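Local coordinates for protein proteasome accessory factor B/C (PafBC) (Paenarthrobacter aurescens, PDB 6SJ9) that probably regulates transcription in the bacterial DNA damage response, combining winged helix-turn-helix modules with WYL domains in a single chain, at residues Gly477-Ala485 against Leu527-Tyr535; Val100-Trp108 against Ala432-Leu440. All coordinates share one frame; numbering follows the deposited sequence.

Contact 1 of 2, residues Gly477-Ala485 against Leu527-Tyr535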
loop_
_atom_site.group_PDB
_atom_site.type_symbol
_atom_site.label_atom_id
_atom_site.label_comp_id
_atom_site.label_asym_id
_atom_site.label_seq_id
_atom_site.Cartn_x
_atom_site.Cartn_y
_atom_site.Cartn_z
ATOM N N GLY A 477 -7.014 14.384 7.597
ATOM C CA GLY A 477 -8.004 14.189 6.544
ATOM C C GLY A 477 -7.990 15.284 5.496
ATOM O O GLY A 477 -8.819 15.281 4.583
ATOM N N SER A 478 -7.065 16.234 5.609
ATOM C CA SER A 478 -6.957 17.352 4.686
ATOM C C SER A 478 -5.649 17.299 3.896
ATOM O O SER A 478 -4.591 16.961 4.430
ATOM C CB SER A 478 -7.024 18.670 5.479
ATOM O OG SER A 478 -6.813 19.794 4.659
ATOM N N VAL A 479 -5.709 17.744 2.651
ATOM C CA VAL A 479 -4.514 17.931 1.834
ATOM C C VAL A 479 -4.197 19.415 1.671
ATOM O O VAL A 479 -3.349 19.782 0.855
ATOM C CB VAL A 479 -4.636 17.224 0.470
ATOM C CG1 VAL A 479 -4.850 15.743 0.667
ATOM C CG2 VAL A 479 -5.820 17.820 -0.271
ATOM N N SER A 480 -4.848 20.277 2.455
ATOM C CA SER A 480 -4.634 21.721 2.346
ATOM C C SER A 480 -4.659 22.494 3.665
ATOM O O SER A 480 -4.212 23.639 3.691
ATOM C CB SER A 480 -5.682 22.337 1.422
ATOM O OG SER A 480 -6.848 22.509 2.195
ATOM N N GLY A 481 -5.242 22.006 4.729
ATOM C CA GLY A 481 -5.384 22.933 5.859
ATOM C C GLY A 481 -4.159 23.162 6.730
ATOM O O GLY A 481 -4.143 24.119 7.504
ATOM N N GLN A 482 -3.120 22.347 6.583
ATOM C CA GLN A 482 -1.996 22.378 7.502
ATOM C C GLN A 482 -1.427 23.789 7.627
ATOM O O GLN A 482 -1.335 24.538 6.651
ATOM C CB GLN A 482 -0.935 21.393 7.006
ATOM C CG GLN A 482 0.404 21.420 7.723
ATOM C CD GLN A 482 0.340 20.788 9.119
ATOM O OE1 GLN A 482 -0.500 19.913 9.394
ATOM N NE2 GLN A 482 1.245 21.215 9.998
ATOM N N SER A 483 -1.044 24.162 8.835
ATOM C CA SER A 483 -0.408 25.446 8.944
ATOM C C SER A 483 0.986 25.378 8.327
ATOM O O SER A 483 1.490 24.307 7.973
ATOM C CB SER A 483 -0.369 25.878 10.403
ATOM O OG SER A 483 0.231 24.866 11.176
ATOM N N VAL A 484 1.601 26.547 8.185
ATOM C CA VAL A 484 2.874 26.697 7.504
ATOM C C VAL A 484 3.874 27.269 8.499
ATOM O O VAL A 484 3.618 28.320 9.095
ATOM C CB VAL A 484 2.706 27.633 6.288
ATOM C CG1 VAL A 484 3.982 27.731 5.440
ATOM C CG2 VAL A 484 1.538 27.166 5.453
ATOM N N ALA A 485 5.010 26.590 8.671
ATOM C CA ALA A 485 6.080 27.113 9.518
ATOM C C ALA A 485 6.564 28.452 8.970
ATOM O O ALA A 485 6.502 28.685 7.775
ATOM C CB ALA A 485 7.266 26.155 9.600
ATOM N N LEU A 527 -0.001 23.072 -4.675
ATOM C CA LEU A 527 0.557 23.110 -3.340
ATOM C C LEU A 527 -0.356 22.284 -2.428
ATOM O O LEU A 527 -1.569 22.503 -2.419
ATOM C CB LEU A 527 0.633 24.565 -2.920
ATOM C CG LEU A 527 1.403 25.119 -1.760
ATOM C CD1 LEU A 527 2.821 24.644 -1.782
ATOM C CD2 LEU A 527 1.279 26.649 -1.922
ATOM N N TYR A 528 0.194 21.287 -1.748
ATOM C CA TYR A 528 -0.621 20.355 -0.955
ATOM C C TYR A 528 0.211 19.879 0.226
ATOM O O TYR A 528 1.450 19.920 0.180
ATOM C CB TYR A 528 -1.124 19.162 -1.808
ATOM C CG TYR A 528 0.024 18.356 -2.361
ATOM C CD1 TYR A 528 0.726 18.805 -3.478
ATOM C CD2 TYR A 528 0.435 17.176 -1.765
ATOM C CE1 TYR A 528 1.816 18.061 -3.980
ATOM C CE2 TYR A 528 1.478 16.448 -2.242
ATOM C CZ TYR A 528 2.183 16.889 -3.365
ATOM O OH TYR A 528 3.253 16.128 -3.833
ATOM N N SER A 529 -0.478 19.488 1.314
ATOM C CA SER A 529 0.190 18.952 2.490
ATOM C C SER A 529 -0.203 17.508 2.751
ATOM O O SER A 529 -1.318 17.093 2.454
ATOM C CB SER A 529 -0.106 19.799 3.727
ATOM O OG SER A 529 -1.491 20.011 3.797
ATOM N N LEU A 530 0.708 16.785 3.385
ATOM C CA LEU A 530 0.522 15.397 3.785
ATOM C C LEU A 530 1.344 15.148 5.029
ATOM O O LEU A 530 2.531 15.488 5.041
ATOM C CB LEU A 530 1.019 14.399 2.735
ATOM C CG LEU A 530 0.303 14.268 1.434
ATOM C CD1 LEU A 530 1.052 13.260 0.613
ATOM C CD2 LEU A 530 -1.084 13.821 1.769
ATOM N N ASP A 531 0.738 14.562 6.062
ATOM C CA ASP A 531 1.498 14.223 7.269
ATOM C C ASP A 531 2.238 15.444 7.807
ATOM O O ASP A 531 3.450 15.412 7.995
ATOM C CB ASP A 531 2.490 13.079 7.001
ATOM C CG ASP A 531 3.058 12.479 8.302
ATOM O OD1 ASP A 531 2.451 12.720 9.373
ATOM O OD2 ASP A 531 4.122 11.818 8.270
ATOM N N SER A 532 1.519 16.562 7.920
ATOM C CA SER A 532 2.051 17.832 8.418
ATOM C C SER A 532 3.189 18.414 7.555
ATOM O O SER A 532 3.914 19.300 8.015
ATOM C CB SER A 532 2.533 17.679 9.861
ATOM O OG SER A 532 1.455 17.252 10.673
ATOM N N THR A 533 3.349 17.972 6.294
ATOM C CA THR A 533 4.392 18.471 5.398
ATOM C C THR A 533 3.820 19.109 4.142
ATOM O O THR A 533 2.944 18.530 3.484
ATOM C CB THR A 533 5.358 17.346 5.030
ATOM O OG1 THR A 533 5.796 16.720 6.234
ATOM C CG2 THR A 533 6.566 17.865 4.271
ATOM N N TRP A 534 4.372 20.274 3.765
ATOM C CA TRP A 534 3.940 20.922 2.533
ATOM C C TRP A 534 4.791 20.460 1.357
ATOM O O TRP A 534 6.007 20.320 1.452
ATOM C CB TRP A 534 3.964 22.455 2.644
ATOM C CG TRP A 534 2.768 22.953 3.383
ATOM C CD1 TRP A 534 2.698 23.286 4.708
ATOM C CD2 TRP A 534 1.444 23.070 2.861
ATOM N NE1 TRP A 534 1.406 23.628 5.038
ATOM C CE2 TRP A 534 0.618 23.521 3.917
ATOM C CE3 TRP A 534 0.880 22.867 1.591
ATOM C CZ2 TRP A 534 -0.757 23.775 3.753
ATOM C CZ3 TRP A 534 -0.496 23.107 1.420
ATOM C CH2 TRP A 534 -1.306 23.548 2.529
ATOM N N TYR A 535 4.134 20.250 0.239
ATOM C CA TYR A 535 4.791 19.873 -0.995
ATOM C C TYR A 535 4.258 20.742 -2.117
ATOM O O TYR A 535 3.149 21.289 -2.032
ATOM C CB TYR A 535 4.516 18.409 -1.387
ATOM C CG TYR A 535 4.936 17.354 -0.387
ATOM C CD1 TYR A 535 4.133 17.046 0.730
ATOM C CD2 TYR A 535 6.092 16.624 -0.590
ATOM C CE1 TYR A 535 4.521 16.053 1.624
ATOM C CE2 TYR A 535 6.490 15.653 0.275
ATOM C CZ TYR A 535 5.680 15.360 1.383
ATOM O OH TYR A 535 6.088 14.390 2.250
HETATM O O HOH W 1 -2.895 18.594 5.672
#
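The indole of Trp534 carries backbone oxygens of 477-485 along its rim: the carbonyls of Ser480, Gln482 and Ser483 all lie at its edge, near the ring plane, while CB of its strand neighbour Ser529 sits over one face. Trp534 NE1 donates to Ser483 O at 3.0 Å, the acceptor almost exactly in the ring plane, and adds a weak, bent bond to Gln482 O (3.3 Å). Tryptophan suits the place because its one N-H can serve both carbonyls while the rest of its rim packs against the peptide. With CG anti to the backbone N (chi1 172°) and a bend at chi2, Gln482 passes CG by Trp534 NE1 and brings its amide to Ser532 in the type I' turn, OE1 lying 3.4 Å from Ser532 CA. Replacing Trp534 by a leucine would probably leave Ser483 O without its indole donor and Val484 CG2 without the ring it packs against. Nearer the segment's start, Ser529 N donates to Val479 O at 2.9 Å, and a water bridges Ser478 O and Ser529 OG. Ser478 OG accepts from Ser480 N (an ST turn) and Gly481 N (an ST motif). The peptide lies against hairpin 517-530/533-540 of the second WYL domain, with Phe492 of helix 489-501 edge-to-face on Trp534 and helix 427-441 touching Val479.

Contact 2 of 2, residues Val100-Trp108 against Ala432-Leu440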
loop_
_atom_site.group_PDB
_atom_site.type_symbol
_atom_site.label_atom_id
_atom_site.label_comp_id
_atom_site.label_asym_id
_atom_site.label_seq_id
_atom_site.Cartn_x
_atom_site.Cartn_y
_atom_site.Cartn_z
ATOM N N VAL A 100 -11.438 0.180 -0.845
ATOM C CA VAL A 100 -10.955 1.550 -0.961
ATOM C C VAL A 100 -9.885 1.812 0.077
ATOM O O VAL A 100 -8.807 2.345 -0.214
ATOM C CB VAL A 100 -12.109 2.536 -0.771
ATOM C CG1 VAL A 100 -11.512 4.004 -0.684
ATOM C CG2 VAL A 100 -13.101 2.387 -1.859
ATOM N N LEU A 101 -10.159 1.383 1.301
ATOM C CA LEU A 101 -9.223 1.577 2.394
ATOM C C LEU A 101 -7.880 0.940 2.093
ATOM O O LEU A 101 -6.847 1.380 2.603
ATOM C CB LEU A 101 -9.842 1.002 3.656
ATOM C CG LEU A 101 -9.232 1.502 4.927
ATOM C CD1 LEU A 101 -9.474 2.970 4.975
ATOM C CD2 LEU A 101 -9.912 0.792 6.017
ATOM N N LEU A 102 -7.892 -0.139 1.318
ATOM C CA LEU A 102 -6.677 -0.835 0.928
ATOM C C LEU A 102 -5.806 0.009 0.006
ATOM O O LEU A 102 -4.583 0.064 0.164
ATOM C CB LEU A 102 -7.086 -2.120 0.225
ATOM C CG LEU A 102 -6.047 -3.042 -0.359
ATOM C CD1 LEU A 102 -4.895 -3.161 0.622
ATOM C CD2 LEU A 102 -6.749 -4.419 -0.545
ATOM N N LEU A 103 -6.428 0.721 -0.920
ATOM C CA LEU A 103 -5.665 1.597 -1.795
ATOM C C LEU A 103 -5.114 2.755 -0.972
ATOM O O LEU A 103 -3.970 3.155 -1.149
ATOM C CB LEU A 103 -6.562 2.070 -2.955
ATOM C CG LEU A 103 -5.890 2.904 -4.001
ATOM C CD1 LEU A 103 -4.655 2.252 -4.496
ATOM C CD2 LEU A 103 -6.909 3.231 -5.151
ATOM N N ALA A 104 -5.926 3.269 -0.043
ATOM C CA ALA A 104 -5.488 4.365 0.799
ATOM C C ALA A 104 -4.252 3.980 1.615
ATOM O O ALA A 104 -3.342 4.782 1.795
ATOM C CB ALA A 104 -6.640 4.767 1.742
ATOM N N ALA A 105 -4.224 2.770 2.144
ATOM C CA ALA A 105 -3.076 2.346 2.942
ATOM C C ALA A 105 -1.836 2.276 2.093
ATOM O O ALA A 105 -0.729 2.565 2.574
ATOM C CB ALA A 105 -3.369 0.966 3.594
ATOM N N GLN A 106 -2.000 1.930 0.802
ATOM C CA GLN A 106 -0.846 1.938 -0.069
ATOM C C GLN A 106 -0.344 3.343 -0.295
ATOM O O GLN A 106 0.882 3.571 -0.411
ATOM C CB GLN A 106 -1.183 1.293 -1.412
ATOM C CG GLN A 106 -1.422 -0.205 -1.346
ATOM C CD GLN A 106 -1.596 -0.826 -2.768
ATOM O OE1 GLN A 106 -0.669 -0.765 -3.617
ATOM N NE2 GLN A 106 -2.753 -1.443 -3.011
ATOM N N LEU A 107 -1.263 4.317 -0.412
ATOM C CA LEU A 107 -0.756 5.683 -0.602
ATOM C C LEU A 107 -0.014 6.167 0.630
ATOM O O LEU A 107 1.008 6.838 0.515
ATOM C CB LEU A 107 -1.897 6.642 -0.937
ATOM C CG LEU A 107 -2.672 6.315 -2.233
ATOM C CD1 LEU A 107 -3.513 7.514 -2.572
ATOM C CD2 LEU A 107 -1.771 5.922 -3.489
ATOM N N TRP A 108 -0.553 5.868 1.822
ATOM C CA TRP A 108 0.068 6.330 3.057
ATOM C C TRP A 108 1.500 5.813 3.138
ATOM O O TRP A 108 2.436 6.545 3.493
ATOM C CB TRP A 108 -0.733 5.833 4.278
ATOM C CG TRP A 108 0.158 5.867 5.495
ATOM C CD1 TRP A 108 0.736 4.809 6.116
ATOM C CD2 TRP A 108 0.587 7.038 6.210
ATOM N NE1 TRP A 108 1.500 5.242 7.173
ATOM C CE2 TRP A 108 1.420 6.606 7.254
ATOM C CE3 TRP A 108 0.360 8.411 6.048
ATOM C CZ2 TRP A 108 2.036 7.485 8.150
ATOM C CZ3 TRP A 108 0.962 9.308 6.952
ATOM C CH2 TRP A 108 1.798 8.831 7.996
ATOM N N ALA A 432 -3.243 7.753 9.675
ATOM C CA ALA A 432 -2.434 7.379 8.503
ATOM C C ALA A 432 -3.327 7.070 7.318
ATOM O O ALA A 432 -3.102 7.550 6.199
ATOM C CB ALA A 432 -1.550 6.166 8.825
ATOM N N LEU A 433 -4.372 6.271 7.563
ATOM C CA LEU A 433 -5.291 5.885 6.510
ATOM C C LEU A 433 -6.064 7.094 5.962
ATOM O O LEU A 433 -6.308 7.174 4.748
ATOM C CB LEU A 433 -6.242 4.807 7.047
ATOM C CG LEU A 433 -5.610 3.427 7.318
ATOM C CD1 LEU A 433 -6.556 2.629 8.142
ATOM C CD2 LEU A 433 -5.354 2.745 6.025
ATOM N N LEU A 434 -6.452 8.036 6.834
ATOM C CA LEU A 434 -7.137 9.247 6.382
ATOM C C LEU A 434 -6.276 10.053 5.445
ATOM O O LEU A 434 -6.784 10.769 4.587
ATOM C CB LEU A 434 -7.522 10.144 7.551
ATOM C CG LEU A 434 -8.800 9.662 8.197
ATOM C CD1 LEU A 434 -9.012 10.325 9.552
ATOM C CD2 LEU A 434 -9.961 9.984 7.210
ATOM N N THR A 435 -4.973 10.007 5.635
ATOM C CA THR A 435 -4.120 10.709 4.700
ATOM C C THR A 435 -4.223 10.103 3.312
ATOM O O THR A 435 -4.309 10.833 2.316
ATOM C CB THR A 435 -2.693 10.701 5.207
ATOM O OG1 THR A 435 -2.709 11.376 6.469
ATOM C CG2 THR A 435 -1.801 11.488 4.226
ATOM N N GLY A 436 -4.219 8.767 3.223
ATOM C CA GLY A 436 -4.375 8.121 1.920
ATOM C C GLY A 436 -5.761 8.380 1.350
ATOM O O GLY A 436 -5.912 8.621 0.143
ATOM N N LEU A 437 -6.784 8.390 2.223
ATOM C CA LEU A 437 -8.122 8.666 1.747
ATOM C C LEU A 437 -8.248 10.106 1.266
ATOM O O LEU A 437 -8.994 10.374 0.320
ATOM C CB LEU A 437 -9.158 8.381 2.854
ATOM C CG LEU A 437 -9.293 6.885 3.214
ATOM C CD1 LEU A 437 -10.066 6.748 4.509
ATOM C CD2 LEU A 437 -10.038 6.117 2.102
ATOM N N ALA A 438 -7.558 11.054 1.905
ATOM C CA ALA A 438 -7.707 12.433 1.449
ATOM C C ALA A 438 -7.040 12.648 0.092
ATOM O O ALA A 438 -7.528 13.442 -0.726
ATOM C CB ALA A 438 -7.208 13.411 2.515
HETATM N N MSE A 439 -5.943 11.953 -0.178
HETATM C CA MSE A 439 -5.360 12.028 -1.518
HETATM C C MSE A 439 -6.356 11.412 -2.534
HETATM O O MSE A 439 -6.617 11.995 -3.593
HETATM C CB MSE A 439 -4.030 11.309 -1.554
HETATM C CG MSE A 439 -2.894 11.978 -0.783
HETATM SE SE MSE A 439 -2.482 13.769 -1.567
HETATM C CE MSE A 439 -1.060 13.348 -2.791
ATOM N N LEU A 440 -6.917 10.233 -2.211
ATOM C CA LEU A 440 -7.937 9.648 -3.087
ATOM C C LEU A 440 -9.107 10.605 -3.280
ATOM O O LEU A 440 -9.654 10.710 -4.378
ATOM C CB LEU A 440 -8.452 8.305 -2.541
ATOM C CG LEU A 440 -7.420 7.175 -2.559
ATOM C CD1 LEU A 440 -7.976 5.884 -1.907
ATOM C CD2 LEU A 440 -6.995 6.896 -4.026
#
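Trp108 swings CG away from its backbone N (chi1 159°), and this lays the indole over Ala432, whose CB stands 3.4 Å from the centroid of the five-membered ring and only 11° off its normal. On the other helix, Leu440 has CG opposite its carbonyl carbon (chi1 -68°), a torsion that sends its two methyls among Val100, Leu103, Ala104 and Leu107 as a knob into a hole. CD2 meets Leu107 CD1 and Leu103 CD2, while CD1 lies against the backbone of Ala104. The reciprocal knob is Ala104, set among Leu433, Gly436, Leu437 and Leu440, with CB 3.7 Å from Leu437 CD2.

Small residues at the centre let the axes approach to 7.2 Å, crossing at 102°. Gly436 is needed where Ala104 O points at it: a CB there would clash with that oxygen, whereas the glycine CA makes a nearly straight C-H...O contact at 3.5 Å. Alanine likewise suits position 432, since its lone methyl fits beneath the flat indole. Around this core lie further apolar contacts, Leu433 CD2 on Ala105 CB at 3.6 Å and Leu437 CD1 on Leu101 CD1. No hydrogen bond crosses the interface, and buried Trp108 NE1 has no partner in the model, so cohesion comes from apolar fit.

The contact joins helix 95-118 to helix 427-441 of the PafC helix-turn-helix region, close to the middle of the chain's fold. Helix 457-469 packs on Val100 and Leu437, and strand 517-530 touches Thr435 and selenomethionine Met439.

Overall arrangement
From the N terminus, after its first helices and strands the chain lays down helix 95-118, then passes through the first WYL and WCX regions and the start of the PafC helix-turn-helix region before helix 427-441 returns to it at contact 2, closing a loop of 323 residues. Contact 1 opens only afterwards, and its loop is short, 41 residues running through helix 489-501 and into the strands of the second WYL domain. The two are in series, neither nested nor crossed, yet they meet in space: their centres are about 15 Å apart, and Leu530 of the hairpin packs on Thr435 and Met439. Helix 427-441 is therefore shared ground, linking helix 95-118 to the second WYL domain.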